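Local coordinates for phage tail sheath protein (Desulfitobacterium hafniense, PDB 3HXL) that probably assembles into the contractile sheath around the tail tube of a myovirus-like phage, at residues A[70-73]-A[74-77]. Numbering follows the deposited sequence.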
ATOM      1  N   ALA A  70     -18.698   0.069  -5.556  1.00 27.70           N
ATOM      2  CA  ALA A  70     -17.801  -0.291  -6.649  1.00 28.12           C
ATOM      3  C   ALA A  70     -16.651   0.689  -6.810  1.00 29.65           C
ATOM      4  O   ALA A  70     -15.553   0.311  -7.223  1.00 27.71           O
ATOM      5  CB  ALA A  70     -18.587  -0.375  -7.956  1.00 33.89           C
ATOM      6  N   GLN A  71     -16.905   1.951  -6.486  1.00 23.94           N
ATOM      7  CA  GLN A  71     -15.876   2.974  -6.612  1.00 24.39           C
ATOM      8  C   GLN A  71     -14.649   2.725  -5.740  1.00 22.11           C
ATOM      9  O   GLN A  71     -13.564   3.198  -6.061  1.00 18.67           O
ATOM     10  CB  GLN A  71     -16.450   4.362  -6.290  1.00 31.12           C
ATOM     11  CG  GLN A  71     -17.410   4.897  -7.340  1.00 39.33           C
ATOM     12  CD  GLN A  71     -18.856   4.564  -7.038  1.00 44.03           C
ATOM     13  OE1 GLN A  71     -19.156   3.548  -6.413  1.00 35.08           O
ATOM     14  NE2 GLN A  71     -19.765   5.419  -7.495  1.00 44.35           N
ATOM     15  N   LEU A  72     -14.803   1.990  -4.644  1.00 20.38           N
ATOM     16  CA  LEU A  72     -13.652   1.747  -3.777  1.00 18.26           C
ATOM     17  C   LEU A  72     -13.116   0.327  -3.861  1.00 11.60           C
ATOM     18  O   LEU A  72     -12.357  -0.113  -3.000  1.00 19.26           O
ATOM     19  CB  LEU A  72     -13.998   2.090  -2.325  1.00 18.37           C
ATOM     20  CG  LEU A  72     -14.407   3.544  -2.042  1.00 21.44           C
ATOM     21  CD1 LEU A  72     -14.674   3.702  -0.553  1.00 17.44           C
ATOM     22  CD2 LEU A  72     -13.304   4.507  -2.487  1.00 14.45           C
ATOM     23  N   ARG A  73     -13.503  -0.381  -4.912  1.00 13.04           N
ATOM     24  CA  ARG A  73     -13.063  -1.753  -5.120  1.00 16.65           C
ATOM     25  C   ARG A  73     -11.571  -2.014  -4.858  1.00 19.43           C
ATOM     26  O   ARG A  73     -11.226  -2.946  -4.129  1.00 19.85           O
ATOM     27  CB  ARG A  73     -13.421  -2.198  -6.544  1.00 19.37           C
ATOM     28  CG  ARG A  73     -12.739  -3.490  -6.967  1.00 25.71           C
ATOM     29  CD  ARG A  73     -13.179  -4.655  -6.090  1.00 22.06           C
ATOM     30  NE  ARG A  73     -14.551  -5.054  -6.384  1.00 20.68           N
ATOM     31  CZ  ARG A  73     -15.227  -5.971  -5.699  1.00 22.09           C
ATOM     32  NH1 ARG A  73     -14.661  -6.589  -4.668  1.00 22.57           N
ATOM     33  NH2 ARG A  73     -16.467  -6.269  -6.049  1.00 22.07           N
ATOM     34  N   LEU A  74     -10.683  -1.204  -5.437  1.00 18.63           N
ATOM     35  CA  LEU A  74      -9.245  -1.423  -5.251  1.00 19.43           C
ATOM     36  C   LEU A  74      -8.786  -1.279  -3.808  1.00 14.69           C
ATOM     37  O   LEU A  74      -7.865  -1.973  -3.365  1.00 18.21           O
ATOM     38  CB  LEU A  74      -8.437  -0.472  -6.144  1.00 21.58           C
ATOM     39  CG  LEU A  74      -8.751  -0.562  -7.642  1.00 23.18           C
ATOM     40  CD1 LEU A  74      -7.821   0.369  -8.427  1.00 30.40           C
ATOM     41  CD2 LEU A  74      -8.588  -1.990  -8.110  1.00 22.61           C
ATOM     42  N   ILE A  75      -9.421  -0.374  -3.072  1.00 12.91           N
ATOM     43  CA  ILE A  75      -9.074  -0.170  -1.677  1.00 13.46           C
ATOM     44  C   ILE A  75      -9.487  -1.429  -0.908  1.00 14.06           C
ATOM     45  O   ILE A  75      -8.752  -1.928  -0.059  1.00 14.18           O
ATOM     46  CB  ILE A  75      -9.793   1.081  -1.125  1.00 21.42           C
ATOM     47  CG1 ILE A  75      -9.217   2.327  -1.812  1.00 25.78           C
ATOM     48  CG2 ILE A  75      -9.618   1.181   0.389  1.00 19.35           C
ATOM     49  CD1 ILE A  75      -9.933   3.611  -1.481  1.00 29.39           C
ATOM     50  N   ASN A  76     -10.664  -1.945  -1.241  1.00 15.90           N
ATOM     51  CA  ASN A  76     -11.185  -3.151  -0.610  1.00 15.43           C
ATOM     52  C   ASN A  76     -10.224  -4.317  -0.868  1.00 15.93           C
ATOM     53  O   ASN A  76      -9.837  -5.026   0.059  1.00 16.08           O
ATOM     54  CB  ASN A  76     -12.589  -3.452  -1.165  1.00 13.94           C
ATOM     55  CG  ASN A  76     -13.205  -4.712  -0.568  1.00 22.75           C
ATOM     56  OD1 ASN A  76     -13.204  -5.780  -1.191  1.00 23.28           O
ATOM     57  ND2 ASN A  76     -13.723  -4.594   0.641  1.00 17.80           N
ATOM     58  N   GLU A  77      -9.810  -4.495  -2.119  1.00 17.77           N
ATOM     59  CA  GLU A  77      -8.907  -5.586  -2.470  1.00 14.13           C
ATOM     60  C   GLU A  77      -7.534  -5.502  -1.804  1.00 13.61           C
ATOM     61  O   GLU A  77      -7.010  -6.507  -1.331  1.00 19.63           O
ATOM     62  CB  GLU A  77      -8.743  -5.666  -3.993  1.00 18.55           C
ATOM     63  CG  GLU A  77     -10.061  -5.887  -4.727  1.00 16.21           C
ATOM     64  CD  GLU A  77     -10.825  -7.096  -4.196  1.00 26.03           C
ATOM     65  OE1 GLU A  77     -10.365  -8.238  -4.410  1.00 19.45           O
ATOM     66  OE2 GLU A  77     -11.881  -6.900  -3.557  1.00 23.11           O
TER
HETATM   67  O   HOH W   1     -11.195   1.545  -6.492  1.00 27.05           O
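Leu74 CB lies 3.7 Å from Arg73 C, and a water donating to Gln71 O and accepting from Leu74 N at 3.0 Å bridges the junction of the 3-10 turn and the helix, where Leu72 is the N-cap residue. Ile75 meets Leu72 twice: its N makes a weak, bent bond to Leu72 O (N-H...O angle 123°), and its CD1 lies 3.6 Å from Leu72 CD2, the two side chains running side by side in the same direction. Asn76 N makes a much straighter bond to the same carbonyl, 3.1 Å from Leu72 O with an N-H...O angle of 163°, the first i to i+4 bond of the helix. Glu77 repeats that step, its N 2.9 Å from Arg73 O, and adds a salt bridge on the same spacing, Arg73 NH1 to Glu77 OE2 at 3.0 Å. With CG anti to the backbone N (167°) and the chain bent at chi2 and chi3, the guanidinium turns its edge to OE2, which lies in its plane, whereas NH1 stands above the carboxylate plane. Lys80 and Tyr288 hold Glu77 OE1, leaving both carboxylate oxygens engaged. Helix 73-78 packs Leu74 and Ile75 on strand 35-40, Ile75 also on strand 84-89, while Leu72 and Ile75 touch Leu63 of helix 60-63.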